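Local coordinates for periplasmic sugar-binding domain protein (Pseudomonas fluorescens Pf-5, PDB 3H75) that probably binds a carbohydrate in the cleft between its two alpha/beta domains, as a periplasmic solute-binding protein, at residues A[152-157]-A[185-190]; A[238-243]-A[260-265]; A[33-38]-A[268-273]. All blocks are in the same frame, centred on the assembly; numbering follows the deposited sequence.

Contact 1: A[152-157]-A[185-190]; sequences SGLKVT and GEWNRE. With SO4 (sulfate ion), chain B.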
loop_
_atom_site.group_PDB
_atom_site.type_symbol
_atom_site.label_atom_id
_atom_site.label_comp_id
_atom_site.label_asym_id
_atom_site.label_seq_id
_atom_site.Cartn_x
_atom_site.Cartn_y
_atom_site.Cartn_z
ATOM N N SER A 152 -4.831 -3.689 12.716
ATOM C CA SER A 152 -5.209 -3.582 11.314
ATOM C C SER A 152 -5.590 -2.139 11.006
ATOM O O SER A 152 -5.618 -1.306 11.904
ATOM C CB SER A 152 -6.373 -4.523 11.005
ATOM O OG SER A 152 -6.578 -4.617 9.608
ATOM N N GLY A 153 -5.872 -1.845 9.740
ATOM C CA GLY A 153 -6.223 -0.487 9.355
ATOM C C GLY A 153 -7.704 -0.199 9.456
ATOM O O GLY A 153 -8.343 -0.540 10.450
ATOM N N LEU A 154 -8.249 0.459 8.436
ATOM C CA LEU A 154 -9.674 0.755 8.403
ATOM C C LEU A 154 -10.339 -0.564 8.021
ATOM O O LEU A 154 -10.101 -1.092 6.938
ATOM C CB LEU A 154 -9.971 1.837 7.359
ATOM C CG LEU A 154 -9.545 3.268 7.708
ATOM C CD1 LEU A 154 -9.580 4.134 6.455
ATOM C CD2 LEU A 154 -10.467 3.842 8.778
ATOM N N LYS A 155 -11.159 -1.099 8.920
ATOM C CA LYS A 155 -11.817 -2.381 8.691
ATOM C C LYS A 155 -12.510 -2.552 7.341
ATOM O O LYS A 155 -12.412 -3.613 6.723
ATOM C CB LYS A 155 -12.826 -2.663 9.809
ATOM C CG LYS A 155 -13.412 -4.072 9.757
ATOM C CD LYS A 155 -14.371 -4.330 10.911
ATOM C CE LYS A 155 -14.915 -5.753 10.859
ATOM N NZ LYS A 155 -15.878 -6.025 11.959
ATOM N N VAL A 156 -13.201 -1.517 6.877
ATOM C CA VAL A 156 -13.928 -1.608 5.612
ATOM C C VAL A 156 -13.098 -1.529 4.335
ATOM O O VAL A 156 -13.639 -1.697 3.244
ATOM C CB VAL A 156 -15.029 -0.521 5.517
ATOM C CG1 VAL A 156 -15.979 -0.634 6.696
ATOM C CG2 VAL A 156 -14.394 0.859 5.463
ATOM N N THR A 157 -11.795 -1.291 4.456
ATOM C CA THR A 157 -10.952 -1.176 3.267
ATOM C C THR A 157 -10.328 -2.492 2.812
ATOM O O THR A 157 -9.985 -3.349 3.627
ATOM C CB THR A 157 -9.811 -0.159 3.483
ATOM O OG1 THR A 157 -8.852 -0.698 4.406
ATOM C CG2 THR A 157 -10.363 1.143 4.042
ATOM N N GLY A 185 -6.739 -0.034 14.128
ATOM C CA GLY A 185 -6.091 1.229 14.426
ATOM C C GLY A 185 -6.349 2.303 13.386
ATOM O O GLY A 185 -5.855 3.419 13.521
ATOM N N GLU A 186 -7.095 1.953 12.341
ATOM C CA GLU A 186 -7.461 2.891 11.277
ATOM C C GLU A 186 -6.282 3.592 10.608
ATOM O O GLU A 186 -6.407 4.746 10.188
ATOM C CB GLU A 186 -8.420 3.953 11.836
ATOM C CG GLU A 186 -9.403 3.415 12.865
ATOM C CD GLU A 186 -10.407 4.455 13.329
ATOM O OE1 GLU A 186 -10.006 5.609 13.592
ATOM O OE2 GLU A 186 -11.600 4.111 13.445
ATOM N N TRP A 187 -5.150 2.894 10.506
ATOM C CA TRP A 187 -3.923 3.421 9.897
ATOM C C TRP A 187 -3.312 4.547 10.728
ATOM O O TRP A 187 -2.301 5.126 10.328
ATOM C CB TRP A 187 -4.189 3.993 8.492
ATOM C CG TRP A 187 -4.912 3.101 7.522
ATOM C CD1 TRP A 187 -6.008 3.431 6.776
ATOM C CD2 TRP A 187 -4.562 1.763 7.151
ATOM N NE1 TRP A 187 -6.364 2.382 5.960
ATOM C CE2 TRP A 187 -5.491 1.344 6.171
ATOM C CE3 TRP A 187 -3.552 0.877 7.548
ATOM C CZ2 TRP A 187 -5.441 0.078 5.584
ATOM C CZ3 TRP A 187 -3.502 -0.383 6.962
ATOM C CH2 TRP A 187 -4.440 -0.770 5.990
ATOM N N ASN A 188 -3.914 4.837 11.879
ATOM C CA ASN A 188 -3.498 5.949 12.739
ATOM C C ASN A 188 -2.508 5.613 13.856
ATOM O O ASN A 188 -2.754 4.735 14.682
ATOM C CB ASN A 188 -4.762 6.592 13.319
ATOM C CG ASN A 188 -4.488 7.889 14.045
ATOM O OD1 ASN A 188 -3.927 7.896 15.138
ATOM N ND2 ASN A 188 -4.886 9.000 13.435
ATOM N N ARG A 189 -1.398 6.348 13.879
ATOM C CA ARG A 189 -0.337 6.149 14.860
ATOM C C ARG A 189 -0.740 6.391 16.313
ATOM O O ARG A 189 -0.503 5.542 17.169
ATOM C CB ARG A 189 0.866 7.031 14.507
ATOM C CG ARG A 189 2.053 6.866 15.435
ATOM C CD ARG A 189 3.263 7.583 14.873
ATOM N NE ARG A 189 4.434 7.463 15.734
ATOM C CZ ARG A 189 5.658 7.830 15.372
ATOM N NH1 ARG A 189 5.871 8.339 14.165
ATOM N NH2 ARG A 189 6.672 7.682 16.214
ATOM N N GLU A 190 -1.336 7.540 16.611
ATOM C CA GLU A 190 -1.723 7.800 17.994
ATOM C C GLU A 190 -2.816 6.854 18.483
ATOM O O GLU A 190 -2.840 6.493 19.659
ATOM C CB GLU A 190 -2.158 9.261 18.180
ATOM C CG GLU A 190 -3.208 9.761 17.218
ATOM C CD GLU A 190 -3.544 11.223 17.450
ATOM O OE1 GLU A 190 -2.608 12.054 17.460
ATOM O OE2 GLU A 190 -4.742 11.542 17.617
HETATM S S SO4 B . -6.271 3.055 2.262
HETATM O O1 SO4 B . -5.956 1.611 2.213
HETATM O O2 SO4 B . -5.057 3.797 2.632
HETATM O O3 SO4 B . -6.724 3.469 0.926
HETATM O O4 SO4 B . -7.332 3.289 3.265
#

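Contact 2: A[238-243]-A[260-265]; sequences SGVNSS and AGHFTL. With GOL (glycerol), chain D.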
loop_
_atom_site.group_PDB
_atom_site.type_symbol
_atom_site.label_atom_id
_atom_site.label_comp_id
_atom_site.label_asym_id
_atom_site.label_seq_id
_atom_site.Cartn_x
_atom_site.Cartn_y
_atom_site.Cartn_z
ATOM N N SER A 238 6.176 -5.766 13.047
ATOM C CA SER A 238 6.172 -5.745 11.588
ATOM C C SER A 238 5.324 -4.554 11.137
ATOM O O SER A 238 4.453 -4.074 11.876
ATOM C CB SER A 238 5.572 -7.033 11.011
ATOM O OG SER A 238 4.171 -7.109 11.244
ATOM N N GLY A 239 5.583 -4.081 9.924
ATOM C CA GLY A 239 4.824 -2.968 9.382
ATOM C C GLY A 239 4.850 -2.948 7.865
ATOM O O GLY A 239 5.600 -3.702 7.238
ATOM N N VAL A 240 4.017 -2.086 7.282
ATOM C CA VAL A 240 3.929 -1.912 5.829
ATOM C C VAL A 240 4.079 -0.424 5.511
ATOM O O VAL A 240 3.553 0.411 6.238
ATOM C CB VAL A 240 2.562 -2.378 5.286
ATOM C CG1 VAL A 240 2.527 -2.227 3.772
ATOM C CG2 VAL A 240 2.305 -3.823 5.668
ATOM N N ASN A 241 4.793 -0.121 4.424
ATOM C CA ASN A 241 5.063 1.234 3.910
ATOM C C ASN A 241 6.562 1.539 3.991
ATOM O O ASN A 241 7.379 0.627 4.164
ATOM C CB ASN A 241 4.284 2.328 4.665
ATOM C CG ASN A 241 2.764 2.209 4.511
ATOM O OD1 ASN A 241 2.257 1.442 3.692
ATOM N ND2 ASN A 241 2.034 2.989 5.304
ATOM N N SER A 242 6.928 2.812 3.867
ATOM C CA SER A 242 8.340 3.188 3.904
ATOM C C SER A 242 8.588 4.591 4.440
ATOM O O SER A 242 9.405 5.340 3.892
ATOM C CB SER A 242 8.947 3.057 2.499
ATOM O OG SER A 242 8.273 3.894 1.569
ATOM N N SER A 243 7.893 4.960 5.510
ATOM C CA SER A 243 8.098 6.285 6.084
ATOM C C SER A 243 9.546 6.384 6.556
ATOM O O SER A 243 10.166 5.381 6.920
ATOM C CB SER A 243 7.160 6.520 7.266
ATOM O OG SER A 243 7.469 5.659 8.346
ATOM N N ALA A 260 7.488 -3.189 1.864
ATOM C CA ALA A 260 7.362 -1.944 1.118
ATOM C C ALA A 260 7.385 -2.177 -0.376
ATOM O O ALA A 260 7.788 -3.243 -0.839
ATOM C CB ALA A 260 8.484 -0.985 1.509
ATOM N N GLY A 261 6.941 -1.169 -1.120
ATOM C CA GLY A 261 6.936 -1.264 -2.567
ATOM C C GLY A 261 5.658 -0.813 -3.245
ATOM O O GLY A 261 5.695 -0.349 -4.386
ATOM N N HIS A 262 4.523 -0.921 -2.561
ATOM C CA HIS A 262 3.265 -0.537 -3.185
ATOM C C HIS A 262 3.062 0.959 -3.413
ATOM O O HIS A 262 2.138 1.354 -4.124
ATOM C CB HIS A 262 2.071 -1.136 -2.418
ATOM C CG HIS A 262 1.798 -0.501 -1.091
ATOM N ND1 HIS A 262 2.783 -0.259 -0.157
ATOM C CD2 HIS A 262 0.633 -0.126 -0.510
ATOM C CE1 HIS A 262 2.238 0.233 0.940
ATOM N NE2 HIS A 262 0.933 0.324 0.752
ATOM N N PHE A 263 3.924 1.792 -2.839
ATOM C CA PHE A 263 3.787 3.230 -3.039
ATOM C C PHE A 263 4.119 3.587 -4.483
ATOM O O PHE A 263 3.851 4.699 -4.929
ATOM C CB PHE A 263 4.697 4.015 -2.081
ATOM C CG PHE A 263 6.154 4.025 -2.475
ATOM C CD1 PHE A 263 6.672 5.040 -3.283
ATOM C CD2 PHE A 263 7.008 3.025 -2.029
ATOM C CE1 PHE A 263 8.022 5.051 -3.641
ATOM C CE2 PHE A 263 8.353 3.028 -2.381
ATOM C CZ PHE A 263 8.861 4.041 -3.186
ATOM N N THR A 264 4.691 2.635 -5.214
ATOM C CA THR A 264 5.057 2.866 -6.610
ATOM C C THR A 264 3.920 2.565 -7.585
ATOM O O THR A 264 4.009 2.914 -8.759
ATOM C CB THR A 264 6.243 1.975 -7.039
ATOM O OG1 THR A 264 5.874 0.598 -6.892
ATOM C CG2 THR A 264 7.477 2.270 -6.203
ATOM N N LEU A 265 2.853 1.930 -7.111
ATOM C CA LEU A 265 1.763 1.542 -8.005
ATOM C C LEU A 265 1.196 2.651 -8.882
ATOM O O LEU A 265 0.934 2.427 -10.064
ATOM C CB LEU A 265 0.635 0.875 -7.213
ATOM C CG LEU A 265 -0.272 -0.028 -8.061
ATOM C CD1 LEU A 265 -0.869 -1.118 -7.187
ATOM C CD2 LEU A 265 -1.353 0.800 -8.719
HETATM C C1 GOL D . -2.537 1.634 2.642
HETATM O O1 GOL D . -2.082 0.945 1.560
HETATM C C2 GOL D . -1.305 2.099 3.391
HETATM O O2 GOL D . -0.417 0.960 3.736
HETATM C C3 GOL D . -1.789 2.884 4.627
HETATM O O3 GOL D . -0.851 3.408 5.470
#

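Contact 3: A[33-38]-A[268-273]; sequences LGLDLR and WALVAL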
loop_
_atom_site.group_PDB
_atom_site.type_symbol
_atom_site.label_atom_id
_atom_site.label_comp_id
_atom_site.label_asym_id
_atom_site.label_seq_id
_atom_site.Cartn_x
_atom_site.Cartn_y
_atom_site.Cartn_z
ATOM N N LEU A 33 6.583 11.272 -18.487
ATOM C CA LEU A 33 5.705 10.755 -19.536
ATOM C C LEU A 33 4.952 11.830 -20.319
ATOM O O LEU A 33 4.269 11.526 -21.300
ATOM C CB LEU A 33 4.697 9.775 -18.926
ATOM C CG LEU A 33 5.283 8.506 -18.301
ATOM C CD1 LEU A 33 4.220 7.797 -17.475
ATOM C CD2 LEU A 33 5.810 7.595 -19.394
ATOM N N GLY A 34 5.071 13.081 -19.886
ATOM C CA GLY A 34 4.388 14.165 -20.572
ATOM C C GLY A 34 2.884 14.102 -20.396
ATOM O O GLY A 34 2.127 14.388 -21.323
ATOM N N LEU A 35 2.453 13.722 -19.199
ATOM C CA LEU A 35 1.033 13.624 -18.890
ATOM C C LEU A 35 0.596 14.791 -18.017
ATOM O O LEU A 35 1.380 15.313 -17.220
ATOM C CB LEU A 35 0.727 12.316 -18.145
ATOM C CG LEU A 35 1.008 10.976 -18.830
ATOM C CD1 LEU A 35 0.675 9.831 -17.875
ATOM C CD2 LEU A 35 0.183 10.869 -20.095
ATOM N N ASP A 36 -0.658 15.195 -18.178
ATOM C CA ASP A 36 -1.231 16.272 -17.388
ATOM C C ASP A 36 -1.949 15.589 -16.229
ATOM O O ASP A 36 -3.026 15.024 -16.401
ATOM C CB ASP A 36 -2.215 17.084 -18.237
ATOM C CG ASP A 36 -3.097 17.992 -17.405
ATOM O OD1 ASP A 36 -2.652 18.443 -16.329
ATOM O OD2 ASP A 36 -4.235 18.266 -17.837
ATOM N N LEU A 37 -1.334 15.635 -15.051
ATOM C CA LEU A 37 -1.896 14.987 -13.871
ATOM C C LEU A 37 -2.376 15.937 -12.787
ATOM O O LEU A 37 -1.706 16.913 -12.443
ATOM C CB LEU A 37 -0.859 14.043 -13.257
ATOM C CG LEU A 37 -1.138 13.477 -11.861
ATOM C CD1 LEU A 37 -2.262 12.443 -11.916
ATOM C CD2 LEU A 37 0.142 12.842 -11.329
ATOM N N ARG A 38 -3.545 15.629 -12.245
ATOM C CA ARG A 38 -4.122 16.403 -11.162
ATOM C C ARG A 38 -4.499 15.410 -10.068
ATOM O O ARG A 38 -5.156 14.403 -10.329
ATOM C CB ARG A 38 -5.352 17.167 -11.649
ATOM C CG ARG A 38 -5.022 18.243 -12.672
ATOM C CD ARG A 38 -6.275 18.964 -13.141
ATOM N NE ARG A 38 -7.186 19.211 -12.031
ATOM C CZ ARG A 38 -6.842 19.812 -10.896
ATOM N NH1 ARG A 38 -5.598 20.239 -10.712
ATOM N NH2 ARG A 38 -7.737 19.971 -9.935
ATOM N N TRP A 268 3.371 3.265 -11.979
ATOM C CA TRP A 268 3.241 2.209 -12.976
ATOM C C TRP A 268 1.904 2.374 -13.689
ATOM O O TRP A 268 1.792 2.130 -14.887
ATOM C CB TRP A 268 3.285 0.833 -12.311
ATOM C CG TRP A 268 4.445 0.605 -11.388
ATOM C CD1 TRP A 268 4.439 -0.170 -10.263
ATOM C CD2 TRP A 268 5.782 1.119 -11.513
ATOM N NE1 TRP A 268 5.683 -0.173 -9.680
ATOM C CE2 TRP A 268 6.526 0.609 -10.424
ATOM C CE3 TRP A 268 6.422 1.959 -12.436
ATOM C CZ2 TRP A 268 7.880 0.914 -10.229
ATOM C CZ3 TRP A 268 7.769 2.260 -12.243
ATOM C CH2 TRP A 268 8.481 1.739 -11.146
ATOM N N ALA A 269 0.884 2.781 -12.936
ATOM C CA ALA A 269 -0.442 2.984 -13.504
ATOM C C ALA A 269 -0.389 4.048 -14.597
ATOM O O ALA A 269 -1.039 3.913 -15.633
ATOM C CB ALA A 269 -1.428 3.403 -12.409
ATOM N N LEU A 270 0.385 5.105 -14.371
ATOM C CA LEU A 270 0.481 6.165 -15.372
ATOM C C LEU A 270 1.208 5.683 -16.623
ATOM O O LEU A 270 0.910 6.139 -17.730
ATOM C CB LEU A 270 1.149 7.412 -14.782
ATOM C CG LEU A 270 0.269 8.112 -13.734
ATOM C CD1 LEU A 270 0.973 9.325 -13.170
ATOM C CD2 LEU A 270 -1.049 8.527 -14.360
ATOM N N VAL A 271 2.153 4.759 -16.462
ATOM C CA VAL A 271 2.852 4.219 -17.625
ATOM C C VAL A 271 1.815 3.462 -18.451
ATOM O O VAL A 271 1.763 3.591 -19.676
ATOM C CB VAL A 271 3.972 3.230 -17.229
ATOM C CG1 VAL A 271 4.528 2.550 -18.479
ATOM C CG2 VAL A 271 5.081 3.963 -16.496
ATOM N N ALA A 272 0.987 2.671 -17.774
ATOM C CA ALA A 272 -0.049 1.898 -18.451
ATOM C C ALA A 272 -1.073 2.800 -19.141
ATOM O O ALA A 272 -1.477 2.532 -20.278
ATOM C CB ALA A 272 -0.749 0.971 -17.459
ATOM N N LEU A 273 -1.497 3.865 -18.464
ATOM C CA LEU A 273 -2.475 4.775 -19.053
ATOM C C LEU A 273 -1.854 5.539 -20.211
ATOM O O LEU A 273 -2.511 5.794 -21.221
ATOM C CB LEU A 273 -3.019 5.745 -18.001
ATOM C CG LEU A 273 -3.847 5.065 -16.907
ATOM C CD1 LEU A 273 -4.422 6.118 -15.973
ATOM C CD2 LEU A 273 -4.962 4.243 -17.534
#

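Contact 1: A[152-157]-A[185-190]
The loops after strands 146-152 and 177-184 come together where they leave their strands, closest at Gly153 and Glu186 (CA atoms 4.1 Å apart); Gly185 N donates to Ser152 O at 2.8 Å, from above the carbonyl plane, and a weak bond joins Glu186 N to Gly153 O. The type I' turn from Gly185 to Asn188 folds Trp187 back over the other loop. With CG anti to the carbonyl carbon (chi1 -52°), its indole lies across Gly153, whose CA stands 3.4 Å from the centroid of the six-membered ring and 9° off the normal, a CH-pi contact square over the face. The CH2 of Gly153 fits this close because a CB there would clash with the indole. Leu154 N sits over the same face, while the Leu154 side chain crosses the indole at about a right angle and lays CD1 3.7 Å from Trp187 CD1. Its other branch, CD2, rests on Glu186 CB at 3.7 Å. Leu154 O closes a type I turn and is gripped twice, by Thr157 N and, in the carbonyl plane on a lone pair, by Thr157 OG1 at 2.9 Å. Trp187 NE1 gives a weak bond of 3.0 Å to O4 of a sulfate probably from the crystallisation liquor, which Arg44 and Trp19 also hold. Thr157 and Asn188 are the N-caps of helices 158-173 and 189-202, so the pair is a meeting of two strand-to-helix loops of an alpha/beta domain, with the indole beside a small-molecule pocket that probably belongs to the sugar-binding cleft.

Contact 2: A[238-243]-A[260-265]
Two loops at the ends of neighbouring parallel strands line a polar pocket occupied by glycerol, probably from the crystallisation liquor; the pocket is consistent with the sugar site between the two domains of a periplasmic binding protein. Asn241 and His262 form part of its wall. The Asn241 side chain, CG anti to the carbonyl carbon (chi1 -64°), sets its amide obliquely to the imidazole, the two planes 23° apart. Asn241 OD1 lies in the plane of the imidazole at its edge, 3.0 Å from His262 CE1, and accepts a bond of 2.7 Å from glycerol O2. On the other side of the amide, Asn241 ND2 donates to glycerol O3 at 2.9 Å in a fairly straight bond (162°) and also to Asp214, which fixes which way the amide is turned. His262 NE2 pairs with glycerol O1 at 3.2 Å and makes a weak bond to O2, so O2 touches both side chains. An alanine in place of Asn241 would probably cost the pocket both amide bonds to the glycerol and the bond to Asp214. The Val240 side chain crosses that of His262 at about a right angle, Val240 CG1 coming within 3.8 Å of His262 CE1, and the Ala260 methyl CB packs against Asn241 O at 3.3 Å. Ser242 OG approaches Phe263 CD2 at 3.9 Å. The pocket is completed by Arg163 of helix 158-173 and by Asn213, which also bond the glycerol, and by Phe18, stacked on His262 from helix 17-33. Strand 236-240 lies beside strand 257-260 in the mixed sheet, while the short 3-10 turn at 262-264 leads into helix 265-277.

Contact 3: A[33-38]-A[268-273]
Leu33, Leu35 and Leu37 converge on one turn of helix 265-277, with Leu270 as their common target. Gly34, with positive phi, turns the chain from helix 17-33 toward strand 36-41 at the outer edge of the parallel sheet. Leu33 and Leu35 share one rotamer, CG anti to the carbonyl carbon and CD1 carried outward by an extended second torsion, and both put that methyl on the same carbonyl: each CD1 stands 3.7 Å from Leu270 O. Beside the oxygen they also meet Leu270 CB, Leu35 CD1 at 4.0 Å and Leu33 CD1 at 4.1 Å. Leu33 CD1 also meets Val271 CG2 at 4.0 Å, a branch beside the backbone N of a residue whose CB points away from segment 33-38. Leu37 adopts another shape, CG anti to the backbone N (chi1 168°) and chi2 at 72°, which delivers Leu37 CD2 to Leu270 CD1 at 4.1 Å as the two side chains cross at about a right angle. Leu270, with CG anti to the carbonyl carbon and an extended end (chi2 179°), thus offers different atoms to different partners: CD1 to Leu37, CD2 to Leu35 and CB to both Leu33 and Leu35. Met26 of helix 17-33 lies against both Leu37 and Leu270, Met67 of strand 65-69 touches Leu270, and Phe319 packs on Leu33 and Val271. The fit rests on aliphatic packing alone, with the Leu270 carbonyl touched by methyls; helix 265-277 and segment 33-38 are held together by the shape and burial of branched side chains.

Contact 1 lies in the domain of the mixed sheet and contact 2 at its junction with the other domain, whereas contact 3 lies in the domain of the parallel sheet, packing helix 265-277 beside strand 36-41. Along the chain contact 3 encloses the other two, which follow in series, contact 1 closing before contact 2 opens. Contact 1 centres about 15 Å from contact 2 and about 29 Å from contact 3, on the opposite side of the chain's centre from the latter. Segment 260-265 of contact 2 leads into the helix of contact 3, so the chain passes there from the probable sugar pocket into the other domain. Arg163 of helix 158-173 meets both Trp187 and His262, consistent with both contacts facing one cleft.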